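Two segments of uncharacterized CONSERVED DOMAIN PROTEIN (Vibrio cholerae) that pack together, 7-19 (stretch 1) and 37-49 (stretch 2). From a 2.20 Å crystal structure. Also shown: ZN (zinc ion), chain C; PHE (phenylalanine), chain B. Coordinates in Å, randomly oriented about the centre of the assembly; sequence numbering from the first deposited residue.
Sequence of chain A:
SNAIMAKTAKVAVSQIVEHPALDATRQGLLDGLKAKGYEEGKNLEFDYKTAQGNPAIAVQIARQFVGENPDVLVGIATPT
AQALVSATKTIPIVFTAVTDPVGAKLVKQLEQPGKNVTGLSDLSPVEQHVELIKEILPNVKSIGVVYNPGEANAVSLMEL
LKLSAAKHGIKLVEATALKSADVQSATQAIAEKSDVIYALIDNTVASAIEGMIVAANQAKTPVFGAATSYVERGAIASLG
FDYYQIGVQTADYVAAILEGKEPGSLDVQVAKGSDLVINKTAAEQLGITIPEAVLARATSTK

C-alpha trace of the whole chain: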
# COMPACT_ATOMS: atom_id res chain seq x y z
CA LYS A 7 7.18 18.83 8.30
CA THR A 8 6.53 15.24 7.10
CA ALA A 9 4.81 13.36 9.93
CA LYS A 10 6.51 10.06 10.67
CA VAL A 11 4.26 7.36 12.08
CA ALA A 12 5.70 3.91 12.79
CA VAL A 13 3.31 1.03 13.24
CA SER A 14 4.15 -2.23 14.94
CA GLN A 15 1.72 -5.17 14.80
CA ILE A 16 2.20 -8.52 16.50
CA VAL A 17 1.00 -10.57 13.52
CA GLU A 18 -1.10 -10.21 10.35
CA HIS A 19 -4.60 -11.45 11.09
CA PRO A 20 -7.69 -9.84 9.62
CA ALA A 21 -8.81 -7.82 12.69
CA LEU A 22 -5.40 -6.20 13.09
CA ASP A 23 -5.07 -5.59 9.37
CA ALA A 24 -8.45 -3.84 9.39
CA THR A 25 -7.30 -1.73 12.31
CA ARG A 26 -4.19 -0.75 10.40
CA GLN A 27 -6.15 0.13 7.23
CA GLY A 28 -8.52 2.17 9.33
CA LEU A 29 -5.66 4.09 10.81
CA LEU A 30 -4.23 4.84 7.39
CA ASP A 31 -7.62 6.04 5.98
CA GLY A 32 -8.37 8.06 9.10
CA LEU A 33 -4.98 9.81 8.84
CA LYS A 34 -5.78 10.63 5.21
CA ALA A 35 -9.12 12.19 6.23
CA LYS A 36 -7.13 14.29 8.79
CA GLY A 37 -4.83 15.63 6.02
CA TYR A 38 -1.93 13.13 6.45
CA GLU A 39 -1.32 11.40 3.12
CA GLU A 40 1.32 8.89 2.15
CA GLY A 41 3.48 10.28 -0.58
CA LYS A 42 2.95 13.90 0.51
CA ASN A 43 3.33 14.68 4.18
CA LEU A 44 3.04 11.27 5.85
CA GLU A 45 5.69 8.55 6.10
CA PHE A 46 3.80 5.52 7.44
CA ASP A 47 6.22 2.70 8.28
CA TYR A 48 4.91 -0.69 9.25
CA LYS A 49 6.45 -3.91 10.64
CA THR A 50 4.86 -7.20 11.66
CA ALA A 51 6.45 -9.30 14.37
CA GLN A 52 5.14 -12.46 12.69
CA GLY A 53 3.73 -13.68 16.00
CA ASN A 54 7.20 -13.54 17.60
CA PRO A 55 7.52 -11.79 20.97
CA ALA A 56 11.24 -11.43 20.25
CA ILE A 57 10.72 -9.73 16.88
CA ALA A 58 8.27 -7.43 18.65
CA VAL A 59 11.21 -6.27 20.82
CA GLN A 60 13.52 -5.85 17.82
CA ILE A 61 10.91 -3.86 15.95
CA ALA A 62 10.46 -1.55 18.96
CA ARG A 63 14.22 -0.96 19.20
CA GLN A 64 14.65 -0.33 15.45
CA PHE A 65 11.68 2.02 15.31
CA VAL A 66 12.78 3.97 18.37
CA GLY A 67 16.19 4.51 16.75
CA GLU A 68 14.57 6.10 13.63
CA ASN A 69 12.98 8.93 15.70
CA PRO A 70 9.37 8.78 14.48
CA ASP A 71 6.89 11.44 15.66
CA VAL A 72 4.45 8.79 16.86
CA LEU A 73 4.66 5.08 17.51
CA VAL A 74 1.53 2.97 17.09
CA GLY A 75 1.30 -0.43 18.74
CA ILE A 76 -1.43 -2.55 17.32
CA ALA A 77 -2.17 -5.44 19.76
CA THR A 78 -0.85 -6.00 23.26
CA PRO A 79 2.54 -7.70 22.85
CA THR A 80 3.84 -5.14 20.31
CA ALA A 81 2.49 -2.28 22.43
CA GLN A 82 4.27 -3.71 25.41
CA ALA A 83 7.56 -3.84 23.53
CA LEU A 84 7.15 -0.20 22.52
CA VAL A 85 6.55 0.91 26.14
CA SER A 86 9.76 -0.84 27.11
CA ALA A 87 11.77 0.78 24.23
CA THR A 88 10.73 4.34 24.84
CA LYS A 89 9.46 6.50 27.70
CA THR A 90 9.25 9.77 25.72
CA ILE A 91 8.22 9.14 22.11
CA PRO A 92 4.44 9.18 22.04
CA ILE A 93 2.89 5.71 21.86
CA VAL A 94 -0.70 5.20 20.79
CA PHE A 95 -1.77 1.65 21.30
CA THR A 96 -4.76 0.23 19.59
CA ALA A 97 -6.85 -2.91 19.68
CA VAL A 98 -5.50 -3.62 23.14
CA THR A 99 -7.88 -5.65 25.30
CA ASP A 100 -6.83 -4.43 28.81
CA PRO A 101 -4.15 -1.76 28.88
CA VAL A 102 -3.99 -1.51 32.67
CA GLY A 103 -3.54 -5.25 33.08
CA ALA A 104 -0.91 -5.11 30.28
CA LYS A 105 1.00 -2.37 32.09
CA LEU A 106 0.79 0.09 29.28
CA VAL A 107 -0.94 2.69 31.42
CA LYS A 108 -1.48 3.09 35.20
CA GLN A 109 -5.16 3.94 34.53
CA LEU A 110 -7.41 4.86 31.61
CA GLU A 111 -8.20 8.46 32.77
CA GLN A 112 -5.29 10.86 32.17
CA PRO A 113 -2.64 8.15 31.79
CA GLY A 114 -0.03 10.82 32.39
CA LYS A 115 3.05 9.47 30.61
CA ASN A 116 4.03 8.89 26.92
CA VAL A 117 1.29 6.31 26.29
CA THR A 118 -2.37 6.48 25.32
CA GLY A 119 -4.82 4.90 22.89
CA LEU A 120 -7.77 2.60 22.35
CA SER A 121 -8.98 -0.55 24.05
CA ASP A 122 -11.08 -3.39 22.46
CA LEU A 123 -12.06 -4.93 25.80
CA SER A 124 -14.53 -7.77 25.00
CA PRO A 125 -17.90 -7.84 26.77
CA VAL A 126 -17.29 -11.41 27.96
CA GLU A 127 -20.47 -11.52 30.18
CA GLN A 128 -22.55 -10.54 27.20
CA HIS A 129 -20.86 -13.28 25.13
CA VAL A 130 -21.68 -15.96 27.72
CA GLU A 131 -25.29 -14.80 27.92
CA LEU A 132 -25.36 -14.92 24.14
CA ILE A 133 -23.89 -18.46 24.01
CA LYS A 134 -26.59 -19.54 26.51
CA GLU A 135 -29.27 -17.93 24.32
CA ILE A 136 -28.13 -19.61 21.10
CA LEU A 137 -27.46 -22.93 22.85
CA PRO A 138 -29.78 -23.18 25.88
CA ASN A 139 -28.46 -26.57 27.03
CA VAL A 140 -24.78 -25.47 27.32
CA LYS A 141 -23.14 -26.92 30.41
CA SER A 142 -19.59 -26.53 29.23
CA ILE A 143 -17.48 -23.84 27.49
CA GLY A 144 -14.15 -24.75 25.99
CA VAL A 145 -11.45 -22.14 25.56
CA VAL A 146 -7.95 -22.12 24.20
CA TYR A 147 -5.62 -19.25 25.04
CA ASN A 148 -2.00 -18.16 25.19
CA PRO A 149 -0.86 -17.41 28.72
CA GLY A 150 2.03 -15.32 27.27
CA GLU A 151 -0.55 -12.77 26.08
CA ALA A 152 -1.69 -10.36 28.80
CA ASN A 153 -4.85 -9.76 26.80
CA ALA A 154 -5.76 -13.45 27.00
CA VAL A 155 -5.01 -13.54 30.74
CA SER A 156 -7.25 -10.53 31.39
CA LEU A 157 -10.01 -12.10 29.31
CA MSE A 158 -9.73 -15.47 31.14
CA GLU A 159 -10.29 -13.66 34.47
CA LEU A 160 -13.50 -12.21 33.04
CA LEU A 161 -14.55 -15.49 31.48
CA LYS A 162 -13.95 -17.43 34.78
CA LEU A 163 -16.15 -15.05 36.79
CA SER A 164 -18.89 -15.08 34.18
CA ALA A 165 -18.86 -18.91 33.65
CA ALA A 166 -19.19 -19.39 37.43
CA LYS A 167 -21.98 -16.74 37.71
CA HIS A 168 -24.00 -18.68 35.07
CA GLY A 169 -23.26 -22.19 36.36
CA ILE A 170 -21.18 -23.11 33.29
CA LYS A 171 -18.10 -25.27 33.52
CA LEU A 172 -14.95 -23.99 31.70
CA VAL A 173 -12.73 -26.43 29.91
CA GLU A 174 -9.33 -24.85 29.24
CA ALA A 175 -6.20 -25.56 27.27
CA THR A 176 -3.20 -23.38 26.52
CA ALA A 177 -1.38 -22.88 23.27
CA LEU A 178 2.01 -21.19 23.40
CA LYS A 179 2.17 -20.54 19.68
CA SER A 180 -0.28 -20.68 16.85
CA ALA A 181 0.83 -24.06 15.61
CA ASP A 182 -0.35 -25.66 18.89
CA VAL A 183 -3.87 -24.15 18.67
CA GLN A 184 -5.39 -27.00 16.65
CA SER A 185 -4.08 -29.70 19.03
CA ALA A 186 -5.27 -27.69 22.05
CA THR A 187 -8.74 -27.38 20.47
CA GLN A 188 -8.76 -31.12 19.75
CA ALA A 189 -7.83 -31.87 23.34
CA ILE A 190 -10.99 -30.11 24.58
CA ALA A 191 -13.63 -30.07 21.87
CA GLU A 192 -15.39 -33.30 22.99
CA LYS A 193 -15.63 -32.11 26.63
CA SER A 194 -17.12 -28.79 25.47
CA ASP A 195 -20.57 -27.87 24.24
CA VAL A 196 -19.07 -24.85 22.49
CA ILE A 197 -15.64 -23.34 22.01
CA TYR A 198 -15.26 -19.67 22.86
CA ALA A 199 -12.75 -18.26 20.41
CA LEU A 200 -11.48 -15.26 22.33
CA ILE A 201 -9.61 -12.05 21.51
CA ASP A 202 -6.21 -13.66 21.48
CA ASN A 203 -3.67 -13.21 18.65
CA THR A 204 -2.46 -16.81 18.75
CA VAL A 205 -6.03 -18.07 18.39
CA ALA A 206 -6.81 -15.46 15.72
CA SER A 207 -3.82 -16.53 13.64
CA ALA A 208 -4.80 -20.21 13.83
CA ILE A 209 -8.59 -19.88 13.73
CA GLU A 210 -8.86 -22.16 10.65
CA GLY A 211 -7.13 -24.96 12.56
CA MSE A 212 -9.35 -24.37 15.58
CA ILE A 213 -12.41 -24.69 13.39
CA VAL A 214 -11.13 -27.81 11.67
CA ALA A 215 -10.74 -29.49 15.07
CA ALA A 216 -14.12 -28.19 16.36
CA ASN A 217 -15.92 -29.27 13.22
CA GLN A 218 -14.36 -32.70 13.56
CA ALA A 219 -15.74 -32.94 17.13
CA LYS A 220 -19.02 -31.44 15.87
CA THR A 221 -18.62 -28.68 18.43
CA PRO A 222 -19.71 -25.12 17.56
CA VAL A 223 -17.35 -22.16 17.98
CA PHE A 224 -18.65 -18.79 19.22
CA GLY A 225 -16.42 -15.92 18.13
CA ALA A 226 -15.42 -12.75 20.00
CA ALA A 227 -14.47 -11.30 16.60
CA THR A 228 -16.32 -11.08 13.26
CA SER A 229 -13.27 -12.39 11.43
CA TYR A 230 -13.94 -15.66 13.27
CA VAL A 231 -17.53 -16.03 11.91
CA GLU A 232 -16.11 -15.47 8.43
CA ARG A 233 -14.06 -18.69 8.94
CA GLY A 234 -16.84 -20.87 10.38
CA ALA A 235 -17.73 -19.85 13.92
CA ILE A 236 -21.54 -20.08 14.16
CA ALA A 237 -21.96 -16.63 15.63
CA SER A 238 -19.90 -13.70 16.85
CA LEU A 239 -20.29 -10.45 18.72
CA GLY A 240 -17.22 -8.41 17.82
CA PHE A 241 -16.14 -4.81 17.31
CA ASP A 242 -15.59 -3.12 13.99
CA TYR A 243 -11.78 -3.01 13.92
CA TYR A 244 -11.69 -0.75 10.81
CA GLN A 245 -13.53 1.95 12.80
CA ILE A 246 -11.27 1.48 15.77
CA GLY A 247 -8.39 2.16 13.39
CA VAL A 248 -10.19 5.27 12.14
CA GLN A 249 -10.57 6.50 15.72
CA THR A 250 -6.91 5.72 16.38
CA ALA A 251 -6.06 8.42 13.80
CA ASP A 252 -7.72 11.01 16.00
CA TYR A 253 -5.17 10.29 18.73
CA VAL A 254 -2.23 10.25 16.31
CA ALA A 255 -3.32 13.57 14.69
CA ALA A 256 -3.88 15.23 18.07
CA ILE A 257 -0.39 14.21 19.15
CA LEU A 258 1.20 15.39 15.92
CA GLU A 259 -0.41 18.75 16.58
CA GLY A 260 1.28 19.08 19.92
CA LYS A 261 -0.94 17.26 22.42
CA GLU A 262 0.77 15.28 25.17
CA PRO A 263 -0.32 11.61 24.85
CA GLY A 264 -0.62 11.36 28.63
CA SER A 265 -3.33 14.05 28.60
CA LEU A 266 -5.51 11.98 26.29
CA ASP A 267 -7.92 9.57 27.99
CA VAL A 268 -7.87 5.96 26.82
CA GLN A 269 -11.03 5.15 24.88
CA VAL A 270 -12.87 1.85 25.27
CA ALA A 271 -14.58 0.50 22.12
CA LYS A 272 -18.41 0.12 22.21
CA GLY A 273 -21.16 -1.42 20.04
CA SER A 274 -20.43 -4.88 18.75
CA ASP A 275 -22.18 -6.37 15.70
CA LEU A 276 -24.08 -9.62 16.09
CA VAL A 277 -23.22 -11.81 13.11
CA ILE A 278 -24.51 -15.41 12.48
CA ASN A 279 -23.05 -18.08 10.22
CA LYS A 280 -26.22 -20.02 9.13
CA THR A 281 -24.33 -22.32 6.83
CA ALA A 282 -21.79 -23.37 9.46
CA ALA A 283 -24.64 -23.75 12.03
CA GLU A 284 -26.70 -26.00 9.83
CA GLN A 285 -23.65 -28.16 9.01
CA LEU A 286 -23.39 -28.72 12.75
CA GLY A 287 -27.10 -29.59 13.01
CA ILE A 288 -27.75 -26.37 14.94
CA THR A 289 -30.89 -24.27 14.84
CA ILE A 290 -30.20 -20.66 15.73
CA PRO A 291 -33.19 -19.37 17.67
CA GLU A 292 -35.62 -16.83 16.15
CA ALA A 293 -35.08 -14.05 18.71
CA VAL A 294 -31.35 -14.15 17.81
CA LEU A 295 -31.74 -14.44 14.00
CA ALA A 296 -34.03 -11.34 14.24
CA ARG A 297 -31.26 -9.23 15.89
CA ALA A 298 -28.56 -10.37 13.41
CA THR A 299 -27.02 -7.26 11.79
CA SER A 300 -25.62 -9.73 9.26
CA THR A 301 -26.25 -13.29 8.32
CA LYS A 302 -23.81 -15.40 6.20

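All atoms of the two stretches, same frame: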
# COMPACT_ATOMS: atom_id res chain seq x y z
N LYS A 7 8.44 18.49 9.06
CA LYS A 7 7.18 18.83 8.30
C LYS A 7 6.44 17.59 7.73
O LYS A 7 5.24 17.61 7.63
CB LYS A 7 7.46 19.84 7.17
CG LYS A 7 6.16 20.41 6.55
CD LYS A 7 6.35 21.02 5.20
CE LYS A 7 5.02 20.93 4.45
NZ LYS A 7 5.06 21.78 3.22
N THR A 8 7.16 16.54 7.34
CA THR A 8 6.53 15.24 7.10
C THR A 8 6.27 14.55 8.45
O THR A 8 7.19 14.36 9.22
CB THR A 8 7.46 14.33 6.22
OG1 THR A 8 7.58 14.93 4.94
CG2 THR A 8 6.90 12.88 6.03
N ALA A 9 5.05 14.14 8.73
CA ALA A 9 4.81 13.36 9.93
C ALA A 9 5.34 11.94 9.72
O ALA A 9 5.12 11.31 8.65
CB ALA A 9 3.34 13.30 10.21
N LYS A 10 6.00 11.42 10.73
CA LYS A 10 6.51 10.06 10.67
C LYS A 10 5.83 9.20 11.73
O LYS A 10 5.97 9.44 12.90
CB LYS A 10 8.02 10.05 10.87
CG LYS A 10 8.70 8.68 10.61
CD LYS A 10 10.27 8.87 10.36
CE LYS A 10 11.16 7.65 10.79
NZ LYS A 10 11.41 6.59 9.75
N VAL A 11 5.05 8.25 11.25
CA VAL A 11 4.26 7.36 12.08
C VAL A 11 4.76 5.94 11.82
O VAL A 11 4.75 5.48 10.67
CB VAL A 11 2.78 7.52 11.74
CG1 VAL A 11 1.91 6.52 12.54
CG2 VAL A 11 2.36 9.01 12.03
N ALA A 12 5.15 5.24 12.89
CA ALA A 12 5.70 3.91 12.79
C ALA A 12 4.78 2.94 13.53
O ALA A 12 4.50 3.15 14.71
CB ALA A 12 7.14 3.88 13.40
N VAL A 13 4.34 1.92 12.82
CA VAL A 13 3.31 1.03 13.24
C VAL A 13 3.86 -0.37 13.42
O VAL A 13 4.42 -0.94 12.48
CB VAL A 13 2.18 0.94 12.21
CG1 VAL A 13 1.08 0.02 12.74
CG2 VAL A 13 1.62 2.33 11.86
N SER A 14 3.74 -0.89 14.63
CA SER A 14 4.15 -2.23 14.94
C SER A 14 2.95 -3.09 15.31
O SER A 14 2.15 -2.73 16.16
CB SER A 14 5.06 -2.15 16.13
OG SER A 14 5.56 -3.43 16.51
N GLN A 15 2.89 -4.29 14.73
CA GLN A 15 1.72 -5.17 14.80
C GLN A 15 2.23 -6.55 15.10
O GLN A 15 3.18 -7.01 14.44
CB GLN A 15 1.04 -5.15 13.43
CG GLN A 15 -0.24 -5.77 13.39
CD GLN A 15 -0.91 -5.64 12.01
OE1 GLN A 15 -1.01 -4.56 11.48
NE2 GLN A 15 -1.39 -6.74 11.48
N ILE A 16 1.64 -7.24 16.08
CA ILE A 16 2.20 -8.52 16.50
C ILE A 16 2.22 -9.56 15.37
O ILE A 16 3.17 -10.36 15.24
CB ILE A 16 1.50 -9.02 17.81
CG1 ILE A 16 2.13 -10.29 18.34
CG2 ILE A 16 -0.02 -9.17 17.61
CD1 ILE A 16 3.64 -10.22 18.69
N VAL A 17 1.15 -9.58 14.58
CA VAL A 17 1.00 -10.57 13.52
C VAL A 17 -0.05 -10.04 12.57
O VAL A 17 -0.89 -9.21 12.94
CB VAL A 17 0.65 -11.99 14.07
CG1 VAL A 17 -0.82 -12.07 14.51
CG2 VAL A 17 0.93 -13.10 13.00
N GLU A 18 0.01 -10.48 11.31
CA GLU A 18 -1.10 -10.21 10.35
C GLU A 18 -2.23 -11.20 10.53
O GLU A 18 -2.09 -12.35 10.21
CB GLU A 18 -0.57 -10.23 8.91
CG GLU A 18 0.44 -9.08 8.78
CD GLU A 18 1.14 -8.94 7.44
OE1 GLU A 18 1.02 -9.82 6.58
OE2 GLU A 18 1.84 -7.90 7.26
N HIS A 19 -3.32 -10.77 11.18
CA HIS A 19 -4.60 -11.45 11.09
C HIS A 19 -5.67 -10.41 10.78
O HIS A 19 -5.44 -9.23 10.98
CB HIS A 19 -4.91 -12.33 12.33
CG HIS A 19 -5.03 -11.61 13.64
ND1 HIS A 19 -6.19 -10.97 14.03
CD2 HIS A 19 -4.20 -11.53 14.70
CE1 HIS A 19 -6.04 -10.49 15.26
NE2 HIS A 19 -4.84 -10.82 15.69
N GLY A 37 -5.86 14.92 6.77
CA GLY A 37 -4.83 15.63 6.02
C GLY A 37 -3.42 15.05 6.03
O GLY A 37 -2.48 15.71 5.57
N TYR A 38 -3.23 13.82 6.53
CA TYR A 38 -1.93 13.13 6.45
C TYR A 38 -1.96 12.02 5.38
O TYR A 38 -2.60 10.98 5.57
CB TYR A 38 -1.49 12.58 7.80
CG TYR A 38 -1.33 13.66 8.84
CD1 TYR A 38 -0.18 14.41 8.94
CD2 TYR A 38 -2.37 13.97 9.68
CE1 TYR A 38 -0.07 15.44 9.88
CE2 TYR A 38 -2.26 14.98 10.62
CZ TYR A 38 -1.13 15.71 10.71
OH TYR A 38 -1.11 16.67 11.67
N GLU A 39 -1.26 12.26 4.28
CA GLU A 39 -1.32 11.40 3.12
C GLU A 39 0.05 10.87 2.79
O GLU A 39 1.01 11.65 2.63
CB GLU A 39 -1.77 12.17 1.88
CG GLU A 39 -3.22 12.30 1.64
CD GLU A 39 -3.46 12.94 0.22
OE1 GLU A 39 -3.17 12.27 -0.80
OE2 GLU A 39 -3.90 14.12 0.14
N GLU A 40 0.10 9.58 2.54
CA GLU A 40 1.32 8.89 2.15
C GLU A 40 1.75 9.44 0.84
O GLU A 40 0.93 9.68 -0.00
CB GLU A 40 1.05 7.42 1.94
CG GLU A 40 1.03 6.58 3.19
CD GLU A 40 1.27 5.11 2.82
OE1 GLU A 40 0.34 4.53 2.22
OE2 GLU A 40 2.40 4.60 3.05
N GLY A 41 3.02 9.66 0.65
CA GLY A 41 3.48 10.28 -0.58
C GLY A 41 3.59 11.79 -0.50
O GLY A 41 4.26 12.41 -1.32
N LYS A 42 2.95 12.43 0.46
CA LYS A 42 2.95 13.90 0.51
C LYS A 42 3.56 14.28 1.82
O LYS A 42 4.71 14.63 1.86
CB LYS A 42 1.54 14.48 0.31
CG LYS A 42 0.92 13.94 -0.97
CD LYS A 42 -0.31 14.69 -1.44
CE LYS A 42 -0.66 14.35 -2.95
NZ LYS A 42 -0.91 12.91 -3.21
N ASN A 43 2.84 14.18 2.92
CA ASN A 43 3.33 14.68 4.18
C ASN A 43 3.28 13.61 5.25
O ASN A 43 3.38 13.91 6.42
CB ASN A 43 2.47 15.88 4.62
CG ASN A 43 1.00 15.50 4.87
OD1 ASN A 43 0.50 14.51 4.35
ND2 ASN A 43 0.30 16.32 5.62
N LEU A 44 3.13 12.35 4.86
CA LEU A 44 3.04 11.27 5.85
C LEU A 44 3.97 10.17 5.40
O LEU A 44 3.86 9.74 4.26
CB LEU A 44 1.60 10.70 5.95
CG LEU A 44 1.46 9.45 6.81
CD1 LEU A 44 1.77 9.70 8.28
CD2 LEU A 44 0.02 8.84 6.63
N GLU A 45 4.87 9.75 6.28
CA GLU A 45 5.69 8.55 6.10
C GLU A 45 5.07 7.58 7.13
O GLU A 45 5.10 7.82 8.33
CB GLU A 45 7.17 8.83 6.41
CG GLU A 45 8.09 7.57 6.37
CD GLU A 45 9.53 7.83 6.88
OE1 GLU A 45 9.86 8.99 7.12
OE2 GLU A 45 10.37 6.88 7.00
N PHE A 46 4.54 6.48 6.63
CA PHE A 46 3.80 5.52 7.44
C PHE A 46 4.61 4.22 7.32
O PHE A 46 4.56 3.55 6.33
CB PHE A 46 2.41 5.40 6.82
CG PHE A 46 1.47 4.54 7.55
CD1 PHE A 46 0.68 5.04 8.54
CD2 PHE A 46 1.31 3.21 7.17
CE1 PHE A 46 -0.27 4.23 9.18
CE2 PHE A 46 0.36 2.39 7.81
CZ PHE A 46 -0.43 2.90 8.79
N ASP A 47 5.41 3.92 8.30
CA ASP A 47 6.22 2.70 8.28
C ASP A 47 5.48 1.66 9.13
O ASP A 47 4.83 2.00 10.10
CB ASP A 47 7.57 2.97 8.92
CG ASP A 47 8.44 3.89 8.09
OD1 ASP A 47 8.36 3.82 6.86
OD2 ASP A 47 9.24 4.68 8.65
N TYR A 48 5.69 0.41 8.78
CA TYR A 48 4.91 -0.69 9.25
C TYR A 48 5.83 -1.92 9.36
O TYR A 48 6.58 -2.24 8.46
CB TYR A 48 3.80 -0.95 8.22
CG TYR A 48 3.22 -2.28 8.42
CD1 TYR A 48 2.62 -2.61 9.64
CD2 TYR A 48 3.35 -3.28 7.45
CE1 TYR A 48 2.13 -3.89 9.88
CE2 TYR A 48 2.86 -4.57 7.68
CZ TYR A 48 2.26 -4.85 8.90
OH TYR A 48 1.75 -6.12 9.13
N LYS A 49 5.75 -2.64 10.47
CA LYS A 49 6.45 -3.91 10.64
C LYS A 49 5.54 -4.89 11.38
O LYS A 49 4.87 -4.50 12.37
CB LYS A 49 7.74 -3.73 11.43
CG LYS A 49 8.98 -3.08 10.71
CD LYS A 49 9.45 -3.89 9.46
CE LYS A 49 10.86 -3.44 8.86
NZ LYS A 49 11.93 -3.69 9.91
ZN ZN C . 9.92 4.95 6.63
N PHE B . -7.19 -7.17 21.60
CA PHE B . -6.05 -8.07 21.15
C PHE B . -4.77 -7.68 21.94
O PHE B . -4.93 -7.03 23.01
CB PHE B . -5.85 -8.03 19.63
CG PHE B . -6.88 -8.84 18.86
CD1 PHE B . -6.85 -10.25 18.88
CD2 PHE B . -7.90 -8.23 18.15
CE1 PHE B . -7.78 -10.99 18.23
CE2 PHE B . -8.83 -8.96 17.49
CZ PHE B . -8.81 -10.34 17.51
OXT PHE B . -3.61 -8.01 21.59

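Strands 9-15 and 44-49 run parallel, their axes 17° apart, and bury 828 Å² together with their flanks. Backbone hydrogen bonds form the ladder. Ala9 N donates to Asn43 O (2.9 Å), Glu45 N to Ala9 O (2.8 Å), and the alternation continues to Gln15 N and Lys49 O (3.1 Å).

Side chains alternate between two faces. Ala9, Val11, Val13, Leu44, Phe46 and Tyr48 share the apolar one. Val11 and Val13 are buried, and both are t. Their branched apolar side chains pack against Leu44 and Phe46. Val13 CG2 lies over one face of the Phe46 ring, 3.7 Å from Phe46 CZ. Leu44 is t,p, which brings its CD1 to 3.9 Å from Val11 CG2. Small Ala9 sits with its CB 3.9 Å from Tyr38 CD1. Tyr48 is also t; the end of its side chain comes near stretch 1, and Tyr48 OH donates to Glu18 OE2 (2.6 Å). Glu18 meets it with chi1 m and chi2 t.

The other face carries Lys10, Glu45, Asp47 and Lys49, with Ala12 and Ser14 among them. Lys10 is extended through chi3, then turns at chi4 (p), so that Lys10 NZ bridges to Glu45 OE2 (3.0 Å) and Asp47 OD2 (3.1 Å). Those carboxylates also bind zinc: Glu45 OE2 at 2.0 Å from ZN, Asp47 OD1 at 1.9 Å. The shared cations let Glu45 OE2 and Asp47 OD2 approach to 3.0 Å.

Asn43 (p) braces its own loop: Asn43 ND2 donates to Gly37 O (2.8 Å).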